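Local structure of protein (tenascin) (Gallus gallus, 1QR4) at residues 111-116 against 149-154; 126-131 against 161-166. The protein is an extracellular matrix adhesion protein, here a segment of two fibronectin type III domains that probably binds heparin and contactin. All blocks are in the same frame, centred on the assembly; numbering follows the deposited sequence.

Interactions 1 and 2 are strand pairs from the two facing sheets of one fibronectin type III domain, the second of the segment, with centres about 10 Å apart. Interaction 1 (111-116 with 149-154) lies in the three-stranded sheet, interaction 2 (126-131 with 161-166) in the four-stranded one, and the chain alternates between them. They meet across the sandwich interior: Ile164 CD1 lies 3.5 Å from Trp115 CE3 and 3.8 Å from Val113 CG2, while Leu151 CD1 comes within 3.7 Å of Tyr129 CD2. The putative heparin site, which includes Lys79 and Arg81, belongs to the preceding domain, so both contacts lie away from it.

Interaction 1 of 2, residues 111-116 against 149-154; sequences ATVSWT and TKLVKL
Val113 and Thr149 project side by side, pointing the same way, from neighbouring antiparallel strands of the three-stranded sheet in a fibronectin type III beta-sandwich. Val113 CG1 occupies the crowded position between its backbone N and carbonyl carbon (chi1 49°), which sets it 3.7 Å from Thr149 CG2. The same methyl also approaches Leu151 CG at 4.0 Å, so one branch of the valine touches two residues of the partner strand. Val113, Thr149, Leu151 and Ala111 share the face turned to the sandwich interior, across which Val113 packs on Ile164 and Leu151 on Tyr129. Thr112 and Lys150, a non-hydrogen-bonded pair, have their side chains on the other face.

Trp115 contributes from beyond the paired residues. Its six-membered ring reaches toward the partner strand, with CZ3 3.9 Å from Thr149 N and the amide obliquely placed against the ring; the indole also meets the ring of Tyr125. At the far end Leu154, past the end of the strand, brings CD2 to 4.3 Å from Ala111 CB.

The strand axes are well short of exactly antiparallel. Ala111 and Leu151 exchange two backbone hydrogen bonds, whereas in the pair Val113-Thr149 the bond from Val113 N to Thr149 O is weak, bent to 128° at the hydrogen. Its counterpart, from Thr149 N to Val113 O at 2.9 Å, is nearly straight at 170° and has its donor nearly in line with the carbonyl bond.

Interaction 2 of 2, residues 126-131 against 161-166; sequences RVSYVP and NVNIIS
Arg126 with Ile165, Ser128 with Asn163 and Val130 with Asn161 are the hydrogen-bonded pairs of this antiparallel contact, each joined by two backbone bonds. The shortest of the six, from Asn161 N to Val130 O, measures 2.6 Å. CA-H...O contacts come between them, among them Tyr129 CA to Asn161 O at 3.2 Å. An angle of 165° between the strand axes agrees with this continuous register.

Apolar contacts gather on the face of Val127, Tyr129, Val162 and Ile164. Val127 CG1, anti to its backbone N (chi1 -176°), lies 4.1 Å from Ile164 CG1 and 4.2 Å from Val162 CG1, while Tyr129 CB rests 3.7 Å from Val162 CG2. These are the two central strands of the four-stranded sheet in the fibronectin type III sandwich, and this face looks inward: Val162 packs on Ile101 and Phe103 of the opposing sheet.

The other face is mixed: Ser128, Asn161 and Asn163 sit there beside Val130 and Ile165. Ser128 OG sits 3.3 Å from Asn163 CB, and a water molecule hydrogen-bonds to that hydroxyl and donates to Asn163 OD1 at 3.0 Å. The same water makes a weak bond, 3.5 Å long, to Asn161 O, which also accepts the amide of Val130.

Interaction 1 of 2, residues 111-116 against 149-154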
loop_
_atom_site.group_PDB
_atom_site.type_symbol
_atom_site.label_atom_id
_atom_site.label_comp_id
_atom_site.label_asym_id
_atom_site.label_seq_id
_atom_site.Cartn_x
_atom_site.Cartn_y
_atom_site.Cartn_z
ATOM N N ALA A 111 9.239 24.794 -12.264
ATOM C CA ALA A 111 9.973 23.536 -12.327
ATOM C C ALA A 111 9.114 22.385 -12.809
ATOM O O ALA A 111 7.926 22.299 -12.496
ATOM C CB ALA A 111 10.569 23.200 -10.972
ATOM N N THR A 112 9.734 21.498 -13.574
ATOM C CA THR A 112 9.054 20.334 -14.100
ATOM C C THR A 112 9.349 19.133 -13.206
ATOM O O THR A 112 10.459 18.589 -13.231
ATOM C CB THR A 112 9.511 20.014 -15.560
ATOM O OG1 THR A 112 9.058 21.046 -16.446
ATOM C CG2 THR A 112 8.953 18.666 -16.044
ATOM N N VAL A 113 8.372 18.762 -12.377
ATOM C CA VAL A 113 8.509 17.599 -11.509
ATOM C C VAL A 113 7.985 16.397 -12.285
ATOM O O VAL A 113 6.969 16.484 -12.972
ATOM C CB VAL A 113 7.760 17.786 -10.172
ATOM C CG1 VAL A 113 6.355 18.271 -10.407
ATOM C CG2 VAL A 113 7.768 16.492 -9.388
ATOM N N SER A 114 8.729 15.303 -12.234
ATOM C CA SER A 114 8.362 14.085 -12.942
ATOM C C SER A 114 8.475 12.889 -11.987
ATOM O O SER A 114 9.144 12.977 -10.953
ATOM C CB SER A 114 9.288 13.911 -14.140
ATOM O OG SER A 114 9.097 12.660 -14.764
ATOM N N TRP A 115 7.793 11.787 -12.306
ATOM C CA TRP A 115 7.831 10.590 -11.445
ATOM C C TRP A 115 7.674 9.308 -12.220
ATOM O O TRP A 115 7.095 9.301 -13.289
ATOM C CB TRP A 115 6.719 10.635 -10.392
ATOM C CG TRP A 115 5.373 10.805 -10.999
ATOM C CD1 TRP A 115 4.547 9.819 -11.444
ATOM C CD2 TRP A 115 4.727 12.048 -11.307
ATOM N NE1 TRP A 115 3.429 10.369 -12.023
ATOM C CE2 TRP A 115 3.510 11.735 -11.953
ATOM C CE3 TRP A 115 5.060 13.398 -11.103
ATOM C CZ2 TRP A 115 2.619 12.723 -12.400
ATOM C CZ3 TRP A 115 4.172 14.384 -11.548
ATOM C CH2 TRP A 115 2.966 14.036 -12.189
ATOM N N THR A 116 8.191 8.217 -11.678
ATOM C CA THR A 116 8.057 6.947 -12.364
ATOM C C THR A 116 6.871 6.180 -11.772
ATOM O O THR A 116 6.788 5.942 -10.564
ATOM C CB THR A 116 9.370 6.112 -12.370
ATOM O OG1 THR A 116 9.538 5.437 -11.119
ATOM C CG2 THR A 116 10.576 7.026 -12.635
ATOM N N THR A 149 4.533 16.981 -14.492
ATOM C CA THR A 149 3.785 18.232 -14.469
ATOM C C THR A 149 4.701 19.428 -14.229
ATOM O O THR A 149 5.854 19.293 -13.801
ATOM C CB THR A 149 2.614 18.244 -13.443
ATOM O OG1 THR A 149 1.620 19.194 -13.862
ATOM C CG2 THR A 149 3.112 18.649 -12.059
ATOM N N LYS A 150 4.152 20.599 -14.521
ATOM C CA LYS A 150 4.850 21.858 -14.395
ATOM C C LYS A 150 4.336 22.604 -13.181
ATOM O O LYS A 150 3.128 22.649 -12.939
ATOM C CB LYS A 150 4.603 22.690 -15.664
ATOM C CG LYS A 150 3.111 22.867 -16.008
ATOM C CD LYS A 150 2.870 23.589 -17.333
ATOM C CE LYS A 150 3.165 22.700 -18.536
ATOM N NZ LYS A 150 2.747 23.356 -19.813
ATOM N N LEU A 151 5.259 23.121 -12.379
ATOM C CA LEU A 151 4.883 23.902 -11.211
ATOM C C LEU A 151 5.170 25.357 -11.580
ATOM O O LEU A 151 6.162 25.644 -12.261
ATOM C CB LEU A 151 5.676 23.468 -9.969
ATOM C CG LEU A 151 5.474 22.043 -9.428
ATOM C CD1 LEU A 151 6.111 21.908 -8.059
ATOM C CD2 LEU A 151 4.004 21.734 -9.320
ATOM N N VAL A 152 4.263 26.257 -11.203
ATOM C CA VAL A 152 4.415 27.679 -11.503
ATOM C C VAL A 152 4.207 28.522 -10.268
ATOM O O VAL A 152 3.780 28.017 -9.230
ATOM C CB VAL A 152 3.412 28.154 -12.561
ATOM C CG1 VAL A 152 3.562 27.333 -13.841
ATOM C CG2 VAL A 152 1.982 28.091 -12.005
ATOM N N LYS A 153 4.443 29.821 -10.411
ATOM C CA LYS A 153 4.313 30.767 -9.302
ATOM C C LYS A 153 5.286 30.440 -8.170
ATOM O O LYS A 153 5.037 30.760 -7.006
ATOM C CB LYS A 153 2.885 30.810 -8.753
ATOM C CG LYS A 153 1.941 31.725 -9.504
ATOM C CD LYS A 153 0.757 32.106 -8.613
ATOM C CE LYS A 153 -0.271 32.942 -9.359
ATOM N NZ LYS A 153 -0.856 32.178 -10.497
ATOM N N LEU A 154 6.395 29.799 -8.524
ATOM C CA LEU A 154 7.407 29.444 -7.546
ATOM C C LEU A 154 8.333 30.616 -7.181
ATOM O O LEU A 154 8.908 31.280 -8.059
ATOM C CB LEU A 154 8.220 28.261 -8.062
ATOM C CG LEU A 154 7.789 26.895 -7.544
ATOM C CD1 LEU A 154 6.275 26.797 -7.417
ATOM C CD2 LEU A 154 8.347 25.826 -8.463
#

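Interaction 2 of 2, residues 126-131 against 161-166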
loop_
_atom_site.group_PDB
_atom_site.type_symbol
_atom_site.label_atom_id
_atom_site.label_comp_id
_atom_site.label_asym_id
_atom_site.label_seq_id
_atom_site.Cartn_x
_atom_site.Cartn_y
_atom_site.Cartn_z
ATOM N N ARG A 126 -1.703 13.003 -6.693
ATOM C CA ARG A 126 -1.819 14.264 -5.967
ATOM C C ARG A 126 -0.420 14.789 -5.613
ATOM O O ARG A 126 0.286 14.239 -4.750
ATOM C CB ARG A 126 -2.708 14.133 -4.728
ATOM C CG ARG A 126 -4.069 14.800 -4.909
ATOM C CD ARG A 126 -4.789 15.037 -3.579
ATOM N NE ARG A 126 -5.523 13.861 -3.115
ATOM C CZ ARG A 126 -6.673 13.438 -3.639
ATOM N NH1 ARG A 126 -7.229 14.093 -4.653
ATOM N NH2 ARG A 126 -7.272 12.364 -3.140
ATOM N N VAL A 127 -0.003 15.812 -6.359
ATOM C CA VAL A 127 1.296 16.455 -6.194
ATOM C C VAL A 127 1.179 17.675 -5.303
ATOM O O VAL A 127 0.647 18.703 -5.720
ATOM C CB VAL A 127 1.863 16.930 -7.555
ATOM C CG1 VAL A 127 3.247 17.506 -7.368
ATOM C CG2 VAL A 127 1.897 15.786 -8.550
ATOM N N SER A 128 1.661 17.563 -4.074
ATOM C CA SER A 128 1.630 18.704 -3.168
ATOM C C SER A 128 3.030 19.340 -3.052
ATOM O O SER A 128 4.043 18.685 -3.300
ATOM C CB SER A 128 1.111 18.285 -1.790
ATOM O OG SER A 128 2.050 17.474 -1.103
ATOM N N TYR A 129 3.084 20.630 -2.743
ATOM C CA TYR A 129 4.370 21.297 -2.590
ATOM C C TYR A 129 4.266 22.477 -1.638
ATOM O O TYR A 129 3.303 23.246 -1.683
ATOM C CB TYR A 129 4.964 21.726 -3.949
ATOM C CG TYR A 129 4.191 22.798 -4.678
ATOM C CD1 TYR A 129 4.276 24.137 -4.282
ATOM C CD2 TYR A 129 3.335 22.470 -5.730
ATOM C CE1 TYR A 129 3.523 25.117 -4.908
ATOM C CE2 TYR A 129 2.572 23.448 -6.366
ATOM C CZ TYR A 129 2.670 24.765 -5.947
ATOM O OH TYR A 129 1.904 25.735 -6.541
ATOM N N VAL A 130 5.257 22.598 -0.759
ATOM C CA VAL A 130 5.281 23.684 0.213
ATOM C C VAL A 130 6.732 23.986 0.615
ATOM O O VAL A 130 7.593 23.095 0.575
ATOM C CB VAL A 130 4.438 23.306 1.468
ATOM C CG1 VAL A 130 5.198 22.319 2.361
ATOM C CG2 VAL A 130 3.996 24.553 2.237
ATOM N N PRO A 131 7.042 25.265 0.917
ATOM C CA PRO A 131 8.409 25.625 1.316
ATOM C C PRO A 131 8.766 25.039 2.673
ATOM O O PRO A 131 7.956 25.057 3.603
ATOM C CB PRO A 131 8.369 27.155 1.358
ATOM C CG PRO A 131 6.917 27.448 1.671
ATOM C CD PRO A 131 6.211 26.473 0.765
ATOM N N ASN A 161 9.316 21.382 -0.329
ATOM C CA ASN A 161 9.041 19.974 -0.009
ATOM C C ASN A 161 7.964 19.530 -1.003
ATOM O O ASN A 161 6.889 20.115 -1.036
ATOM C CB ASN A 161 8.507 19.851 1.414
ATOM C CG ASN A 161 9.469 19.123 2.347
ATOM O OD1 ASN A 161 10.208 18.224 1.936
ATOM N ND2 ASN A 161 9.434 19.489 3.627
ATOM N N VAL A 162 8.265 18.534 -1.831
ATOM C CA VAL A 162 7.319 18.075 -2.843
ATOM C C VAL A 162 6.962 16.624 -2.708
ATOM O O VAL A 162 7.780 15.754 -2.968
ATOM C CB VAL A 162 7.859 18.281 -4.277
ATOM C CG1 VAL A 162 6.915 17.657 -5.309
ATOM C CG2 VAL A 162 8.036 19.762 -4.554
ATOM N N ASN A 163 5.685 16.393 -2.417
ATOM C CA ASN A 163 5.119 15.065 -2.233
ATOM C C ASN A 163 4.220 14.693 -3.399
ATOM O O ASN A 163 3.521 15.536 -3.961
ATOM C CB ASN A 163 4.288 15.042 -0.959
ATOM C CG ASN A 163 5.039 15.600 0.242
ATOM O OD1 ASN A 163 4.744 16.696 0.722
ATOM N ND2 ASN A 163 6.004 14.838 0.745
ATOM N N ILE A 164 4.247 13.420 -3.756
ATOM C CA ILE A 164 3.420 12.895 -4.837
ATOM C C ILE A 164 2.733 11.629 -4.318
ATOM O O ILE A 164 3.374 10.772 -3.697
ATOM C CB ILE A 164 4.257 12.575 -6.078
ATOM C CG1 ILE A 164 4.953 13.852 -6.561
ATOM C CG2 ILE A 164 3.368 12.000 -7.180
ATOM C CD1 ILE A 164 5.903 13.639 -7.723
ATOM N N ILE A 165 1.423 11.536 -4.545
ATOM C CA ILE A 165 0.630 10.399 -4.079
ATOM C C ILE A 165 -0.203 9.839 -5.207
ATOM O O ILE A 165 -0.711 10.603 -6.023
ATOM C CB ILE A 165 -0.334 10.862 -2.971
ATOM C CG1 ILE A 165 0.425 11.092 -1.674
ATOM C CG2 ILE A 165 -1.437 9.863 -2.745
ATOM C CD1 ILE A 165 -0.418 11.701 -0.576
ATOM N N SER A 166 -0.326 8.513 -5.268
ATOM C CA SER A 166 -1.158 7.855 -6.287
ATOM C C SER A 166 -2.580 7.746 -5.747
ATOM O O SER A 166 -2.783 7.535 -4.541
ATOM C CB SER A 166 -0.687 6.438 -6.571
ATOM O OG SER A 166 0.646 6.421 -7.006
HETATM O O HOH W 1 3.810 19.569 0.499
#